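Alanine racemase (Oenococcus oeni PSU-1, PDB 3HUR) belongs to the alanine racemase family, which joins an N-terminal TIM-barrel domain to a C-terminal domain built mainly of beta strands. Local coordinates at residues A178-E181 / E182-R186; S202-N205 / S206-I210; R327-P330 / I331-V335. All coordinates share one frame; numbering follows the deposited sequence.

Contact 1: residues A178-E181 / E182-R186; sequences AYFE and EQLRR
E181 O takes the amide hydrogen of R185, with N and O 2.8 Å apart and the donor nearly along the C=O axis. It is one of four successive i to i+4 bonds in this stretch of helix; the A178 O to E182 N bond strays most from its carbonyl plane, by 33°. Y179 CB points away from the residues that follow, but the ring end comes back toward Q183 and E182. With CG anti to the backbone N (chi1 -160°), the ring leans forward over the next turn, where its CE2 touches Q183 CD at 3.5 Å. The ring and amide planes are 46° apart. Diagonally across the ring from CE2, Y179 CD1 has E182 OE1 at 3.9 Å. The extended E182 chain carries its other oxygen, OE2, to R186 NH2 (2.9 Å), a salt bridge one turn ahead in which E182 CD rests over one face of the guanidinium. The Q183 amide is held by A167 N at its oxygen and, weakly, by T131 O at its nitrogen, which fixes the flip of the group beside the tyrosine. E181 sends its bent chain to a salt bridge with R217, while F180 stacks on F166 and H212. This is an amphipathic helix of the TIM barrel: 174-191 is the crossover helix of the beta-alpha-beta unit between strands 157-163 and 201-202.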
loop_
_atom_site.group_PDB
_atom_site.type_symbol
_atom_site.label_atom_id
_atom_site.label_comp_id
_atom_site.label_asym_id
_atom_site.label_seq_id
_atom_site.Cartn_x
_atom_site.Cartn_y
_atom_site.Cartn_z
ATOM N N ALA A 178 -23.013 18.260 24.918
ATOM C CA ALA A 178 -24.178 19.120 24.636
ATOM C C ALA A 178 -25.047 18.601 23.495
ATOM O O ALA A 178 -26.263 18.841 23.483
ATOM C CB ALA A 178 -23.745 20.580 24.345
ATOM N N TYR A 179 -24.427 17.926 22.523
ATOM C CA TYR A 179 -25.202 17.256 21.474
ATOM C C TYR A 179 -25.956 16.068 22.074
ATOM O O TYR A 179 -27.111 15.795 21.750
ATOM C CB TYR A 179 -24.324 16.789 20.312
ATOM C CG TYR A 179 -25.160 16.567 19.081
ATOM C CD1 TYR A 179 -25.517 17.641 18.262
ATOM C CD2 TYR A 179 -25.648 15.294 18.751
ATOM C CE1 TYR A 179 -26.333 17.459 17.124
ATOM C CE2 TYR A 179 -26.457 15.096 17.597
ATOM C CZ TYR A 179 -26.797 16.185 16.792
ATOM O OH TYR A 179 -27.597 16.023 15.672
ATOM N N PHE A 180 -25.293 15.372 22.969
ATOM C CA PHE A 180 -25.966 14.359 23.715
ATOM C C PHE A 180 -27.198 14.954 24.392
ATOM O O PHE A 180 -28.272 14.395 24.254
ATOM C CB PHE A 180 -25.017 13.713 24.718
ATOM C CG PHE A 180 -25.588 12.535 25.414
ATOM C CD1 PHE A 180 -25.306 11.252 24.964
ATOM C CD2 PHE A 180 -26.374 12.701 26.557
ATOM C CE1 PHE A 180 -25.813 10.145 25.611
ATOM C CE2 PHE A 180 -26.887 11.609 27.230
ATOM C CZ PHE A 180 -26.614 10.309 26.744
ATOM N N GLU A 181 -27.074 16.090 25.085
ATOM C CA GLU A 181 -28.234 16.651 25.801
ATOM C C GLU A 181 -29.298 17.022 24.805
ATOM O O GLU A 181 -30.473 16.755 25.033
ATOM C CB GLU A 181 -27.890 17.883 26.670
ATOM C CG GLU A 181 -27.028 17.570 27.912
ATOM C CD GLU A 181 -27.639 16.497 28.799
ATOM O OE1 GLU A 181 -26.897 15.603 29.274
ATOM O OE2 GLU A 181 -28.877 16.558 29.015
ATOM N N GLU A 182 -28.892 17.626 23.699
ATOM C CA GLU A 182 -29.848 18.065 22.696
ATOM C C GLU A 182 -30.663 16.880 22.195
ATOM O O GLU A 182 -31.899 16.951 22.121
ATOM C CB GLU A 182 -29.124 18.735 21.541
ATOM C CG GLU A 182 -30.013 19.302 20.479
ATOM C CD GLU A 182 -29.224 20.013 19.357
ATOM O OE1 GLU A 182 -28.026 20.380 19.556
ATOM O OE2 GLU A 182 -29.815 20.216 18.266
ATOM N N GLN A 183 -29.985 15.777 21.888
ATOM C CA GLN A 183 -30.679 14.582 21.416
ATOM C C GLN A 183 -31.644 14.040 22.478
ATOM O O GLN A 183 -32.788 13.674 22.174
ATOM C CB GLN A 183 -29.672 13.498 21.010
ATOM C CG GLN A 183 -28.895 13.786 19.715
ATOM C CD GLN A 183 -28.258 12.533 19.104
ATOM O OE1 GLN A 183 -27.237 12.020 19.583
ATOM N NE2 GLN A 183 -28.873 12.044 18.055
ATOM N N LEU A 184 -31.190 13.977 23.724
ATOM C CA LEU A 184 -32.057 13.526 24.810
ATOM C C LEU A 184 -33.280 14.466 24.990
ATOM O O LEU A 184 -34.386 14.007 25.284
ATOM C CB LEU A 184 -31.255 13.445 26.094
ATOM C CG LEU A 184 -31.924 12.800 27.299
ATOM C CD1 LEU A 184 -32.471 11.406 26.926
ATOM C CD2 LEU A 184 -30.930 12.759 28.481
ATOM N N ARG A 185 -33.090 15.766 24.767
ATOM C CA ARG A 185 -34.224 16.704 24.803
ATOM C C ARG A 185 -35.225 16.275 23.717
ATOM O O ARG A 185 -36.403 15.997 24.025
ATOM C CB ARG A 185 -33.740 18.189 24.730
ATOM C CG ARG A 185 -34.687 19.299 24.121
ATOM C CD ARG A 185 -34.888 20.444 25.110
ATOM N NE ARG A 185 -34.599 21.822 24.669
ATOM C CZ ARG A 185 -35.477 22.850 24.623
ATOM N NH1 ARG A 185 -36.780 22.705 24.903
ATOM N NH2 ARG A 185 -35.045 24.054 24.242
ATOM N N ARG A 186 -34.746 16.146 22.480
ATOM C CA ARG A 186 -35.633 15.755 21.384
ATOM C C ARG A 186 -36.366 14.430 21.629
ATOM O O ARG A 186 -37.566 14.328 21.363
ATOM C CB ARG A 186 -34.868 15.699 20.073
ATOM C CG ARG A 186 -34.794 17.038 19.325
ATOM C CD ARG A 186 -33.356 17.216 18.829
ATOM N NE ARG A 186 -33.153 18.374 17.949
ATOM C CZ ARG A 186 -32.056 18.573 17.204
ATOM N NH1 ARG A 186 -31.044 17.695 17.203
ATOM N NH2 ARG A 186 -31.968 19.660 16.451
#

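Contact 2: residues S202-N205 / S206-I210; sequences SMAN and SATCI. With SO4 (sulfate ion), chain B.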
loop_
_atom_site.group_PDB
_atom_site.type_symbol
_atom_site.label_atom_id
_atom_site.label_comp_id
_atom_site.label_asym_id
_atom_site.label_seq_id
_atom_site.Cartn_x
_atom_site.Cartn_y
_atom_site.Cartn_z
ATOM N N SER A 202 -36.211 1.666 23.258
ATOM C CA SER A 202 -34.836 1.251 23.124
ATOM C C SER A 202 -34.006 2.440 22.785
ATOM O O SER A 202 -34.180 3.033 21.724
ATOM C CB SER A 202 -34.644 0.182 22.028
ATOM O OG SER A 202 -33.269 -0.181 21.956
ATOM N N MET A 203 -33.053 2.733 23.659
ATOM C CA MET A 203 -32.303 3.961 23.557
ATOM C C MET A 203 -30.801 3.763 23.375
ATOM O O MET A 203 -30.164 4.635 22.789
ATOM C CB MET A 203 -32.580 4.845 24.831
ATOM C CG MET A 203 -34.038 5.410 24.881
ATOM S SD MET A 203 -34.464 6.505 26.261
ATOM C CE MET A 203 -33.695 7.976 25.722
ATOM N N ALA A 204 -30.252 2.646 23.880
ATOM C CA ALA A 204 -28.810 2.509 24.129
ATOM C C ALA A 204 -28.047 1.671 23.102
ATOM O O ALA A 204 -28.189 0.439 23.063
ATOM C CB ALA A 204 -28.603 1.919 25.489
ATOM N N ASN A 205 -27.202 2.339 22.308
ATOM C CA ASN A 205 -26.165 1.648 21.497
ATOM C C ASN A 205 -25.021 1.305 22.412
ATOM O O ASN A 205 -25.169 1.394 23.626
ATOM C CB ASN A 205 -25.696 2.498 20.320
ATOM C CG ASN A 205 -24.969 3.753 20.759
ATOM O OD1 ASN A 205 -24.564 3.894 21.928
ATOM N ND2 ASN A 205 -24.798 4.686 19.817
ATOM N N SER A 206 -23.893 0.864 21.847
ATOM C CA SER A 206 -22.793 0.327 22.656
ATOM C C SER A 206 -22.242 1.378 23.589
ATOM O O SER A 206 -21.917 1.114 24.743
ATOM C CB SER A 206 -21.644 -0.186 21.758
ATOM O OG SER A 206 -21.855 -1.504 21.244
ATOM N N ALA A 207 -22.065 2.556 23.037
ATOM C CA ALA A 207 -21.402 3.641 23.721
ATOM C C ALA A 207 -22.322 4.162 24.881
ATOM O O ALA A 207 -21.864 4.376 26.019
ATOM C CB ALA A 207 -21.056 4.756 22.695
ATOM N N THR A 208 -23.615 4.288 24.579
ATOM C CA THR A 208 -24.585 4.623 25.554
ATOM C C THR A 208 -24.549 3.591 26.654
ATOM O O THR A 208 -24.507 3.945 27.850
ATOM C CB THR A 208 -25.976 4.731 24.958
ATOM O OG1 THR A 208 -25.922 5.500 23.754
ATOM C CG2 THR A 208 -26.915 5.449 25.931
ATOM N N CYS A 209 -24.504 2.317 26.301
ATOM C CA CYS A 209 -24.462 1.292 27.346
ATOM C C CYS A 209 -23.219 1.436 28.224
ATOM O O CYS A 209 -23.284 1.283 29.465
ATOM C CB CYS A 209 -24.511 -0.130 26.746
ATOM S SG CYS A 209 -26.101 -0.614 26.019
ATOM N N ILE A 210 -22.075 1.708 27.601
ATOM C CA ILE A 210 -20.822 1.654 28.363
ATOM C C ILE A 210 -20.709 2.863 29.305
ATOM O O ILE A 210 -20.688 2.681 30.506
ATOM C CB ILE A 210 -19.558 1.597 27.475
ATOM C CG1 ILE A 210 -19.513 0.288 26.669
ATOM C CG2 ILE A 210 -18.288 1.770 28.339
ATOM C CD1 ILE A 210 -18.533 0.308 25.571
HETATM S S SO4 B . -23.151 0.137 17.983
HETATM O O1 SO4 B . -21.931 -0.267 17.332
HETATM O O2 SO4 B . -23.231 1.556 18.213
HETATM O O3 SO4 B . -24.243 -0.118 17.090
HETATM O O4 SO4 B . -23.116 -0.593 19.240
HETATM O O HOH W 1 -27.567 5.037 21.816
#
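N205 sets CG between its backbone N and carbonyl carbon (chi1 66°), and T208 turns OG1 back beside its own N, bringing OD1 of the asparagine against both donors of the threonine. T208 N reaches N205 OD1 at 2.8 Å in an almost straight bond (176°): N205 is the N-cap of helix 206-211. T208 OG1 donates to the same N205 OD1, also at 2.8 Å, but from above the carbonyl plane, 56° out of it. The threonine hydroxyl in turn accepts from water 1, which also donates to M203 O and accepts from N205 N, and so ties the loop to the first helical turn. Behind the cap, C209 N bonds N205 O, and A204 CB packs on C209 SG at 3.6 Å. At the helix start a sulfate ion, probably from the crystallisation liquor, receives the S206 hydroxyl at its O4 (S206 OG to O4 2.5 Å) and, weakly, S206 N. G226 N and L228 N bond the same hydroxyl, and Q227 N bonds the sulfate. Amide hydrogens and a hydroxyl converge on the ion and the helix N-terminus probably adds attraction, consistent with an anion site, probably where alanine racemases hold their cofactor's phosphate.

Contact 3: residues R327-P330 / I331-V335; sequences RKYP and IGTRV
T333 CB lies beyond the tip of the P330 carbonyl, 3.3 Å from P330 O. OG1, anti to the carbonyl carbon (chi1 -65°), gives its hydrogen to P330 O at 2.6 Å, in the carbonyl plane and on a lone pair. The same OG1 lies 3.4 Å from P330 CD, the two side chains crossing at about a right angle. CG2, the other branch, points to the tyrosine ring, 4.1 Å from Y329 CD2. P330 O also accepts from T333 N at 3.2 Å, with the donor 24° off the carbonyl plane; this closes a type II beta turn from P330 to T333, where G332 adopts the positive phi (95°) of the third position. On one face of the Y329 ring lies the R327 guanidinium, with R327 CZ 3.6 Å above the ring plane and offset toward its rim, while Y329 OH bonds D326. I331 packs on T357 of the second subunit; backbone bonds from G332 and T333 to I257 anchor the turn to strand 251-263. One carbonyl oxygen therefore serves both the amide and the hydroxyl of a single threonine, tying its rotation to the turn that leads into strand 334-339.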
loop_
_atom_site.group_PDB
_atom_site.type_symbol
_atom_site.label_atom_id
_atom_site.label_comp_id
_atom_site.label_asym_id
_atom_site.label_seq_id
_atom_site.Cartn_x
_atom_site.Cartn_y
_atom_site.Cartn_z
ATOM N N ARG A 327 11.970 -23.553 25.966
ATOM C CA ARG A 327 12.390 -24.944 25.855
ATOM C C ARG A 327 12.075 -25.354 24.427
ATOM O O ARG A 327 11.770 -24.507 23.607
ATOM C CB ARG A 327 11.655 -25.822 26.888
ATOM C CG ARG A 327 10.237 -25.392 27.180
ATOM C CD ARG A 327 9.421 -26.521 27.792
ATOM N NE ARG A 327 8.688 -27.280 26.772
ATOM C CZ ARG A 327 7.369 -27.472 26.754
ATOM N NH1 ARG A 327 6.829 -28.177 25.754
ATOM N NH2 ARG A 327 6.590 -26.982 27.723
ATOM N N LYS A 328 12.148 -26.639 24.124
ATOM C CA LYS A 328 11.867 -27.117 22.782
ATOM C C LYS A 328 10.357 -27.311 22.704
ATOM O O LYS A 328 9.780 -27.870 23.645
ATOM C CB LYS A 328 12.626 -28.441 22.547
ATOM C CG LYS A 328 12.464 -29.076 21.148
ATOM C CD LYS A 328 12.837 -30.574 21.153
ATOM C CE LYS A 328 12.832 -31.189 19.730
ATOM N NZ LYS A 328 12.378 -32.634 19.709
ATOM N N TYR A 329 9.705 -26.851 21.625
ATOM C CA TYR A 329 8.290 -27.212 21.400
ATOM C C TYR A 329 8.134 -27.981 20.114
ATOM O O TYR A 329 8.910 -27.803 19.191
ATOM C CB TYR A 329 7.374 -25.988 21.377
ATOM C CG TYR A 329 7.259 -25.311 22.701
ATOM C CD1 TYR A 329 8.310 -24.543 23.192
ATOM C CD2 TYR A 329 6.129 -25.440 23.474
ATOM C CE1 TYR A 329 8.237 -23.916 24.417
ATOM C CE2 TYR A 329 6.044 -24.807 24.730
ATOM C CZ TYR A 329 7.111 -24.049 25.173
ATOM O OH TYR A 329 7.071 -23.430 26.391
ATOM N N PRO A 330 7.114 -28.834 20.034
ATOM C CA PRO A 330 6.876 -29.570 18.825
ATOM C C PRO A 330 6.197 -28.728 17.740
ATOM O O PRO A 330 5.420 -27.806 18.035
ATOM C CB PRO A 330 5.910 -30.653 19.281
ATOM C CG PRO A 330 5.147 -30.015 20.330
ATOM C CD PRO A 330 6.125 -29.172 21.067
ATOM N N ILE A 331 6.421 -29.101 16.483
ATOM C CA ILE A 331 5.826 -28.352 15.411
ATOM C C ILE A 331 4.330 -28.474 15.597
ATOM O O ILE A 331 3.847 -29.441 16.155
ATOM C CB ILE A 331 6.330 -28.804 13.997
ATOM C CG1 ILE A 331 5.828 -30.185 13.646
ATOM C CG2 ILE A 331 7.877 -28.727 13.882
ATOM C CD1 ILE A 331 4.741 -30.144 12.622
ATOM N N GLY A 332 3.595 -27.465 15.176
ATOM C CA GLY A 332 2.135 -27.514 15.317
ATOM C C GLY A 332 1.632 -26.834 16.572
ATOM O O GLY A 332 0.446 -26.693 16.739
ATOM N N THR A 333 2.551 -26.406 17.436
ATOM C CA THR A 333 2.237 -25.679 18.642
ATOM C C THR A 333 1.694 -24.300 18.325
ATOM O O THR A 333 2.309 -23.564 17.587
ATOM C CB THR A 333 3.502 -25.513 19.496
ATOM O OG1 THR A 333 3.933 -26.810 19.938
ATOM C CG2 THR A 333 3.257 -24.624 20.696
ATOM N N ARG A 334 0.559 -23.952 18.940
ATOM C CA ARG A 334 -0.146 -22.718 18.659
ATOM C C ARG A 334 0.628 -21.511 19.071
ATOM O O ARG A 334 1.281 -21.543 20.086
ATOM C CB ARG A 334 -1.470 -22.678 19.406
ATOM C CG ARG A 334 -2.325 -21.453 19.046
ATOM C CD ARG A 334 -3.731 -21.604 19.561
ATOM N NE ARG A 334 -3.823 -21.018 20.888
ATOM C CZ ARG A 334 -4.918 -20.974 21.631
ATOM N NH1 ARG A 334 -6.062 -21.523 21.220
ATOM N NH2 ARG A 334 -4.853 -20.377 22.817
ATOM N N VAL A 335 0.525 -20.448 18.276
ATOM C CA VAL A 335 1.121 -19.160 18.602
ATOM C C VAL A 335 0.057 -18.075 18.506
ATOM O O VAL A 335 -0.813 -18.125 17.640
ATOM C CB VAL A 335 2.229 -18.837 17.640
ATOM C CG1 VAL A 335 2.764 -17.488 17.913
ATOM C CG2 VAL A 335 3.337 -19.912 17.725
#

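Contacts 1 and 2 lie in the barrel domain, on helix 174-191 and on the loop after strand 201-202 with the first turn of helix 206-211; their centres are 14 Å apart. They meet where L184 CD1 packs on M203 CE at 3.8 Å. F166 also bridges them, stacking on F180 of contact 1 while its carbonyl weakly accepts from N205 ND2 of contact 2. The sulfate belongs to contact 2. Contact 3, in the C-terminal domain, is across the chain's centre: about 43 Å centre to centre from contact 2 and 55 Å from contact 1, with nearest atoms about 25 and 37 Å away. Its I331 packs on T357 of the second subunit.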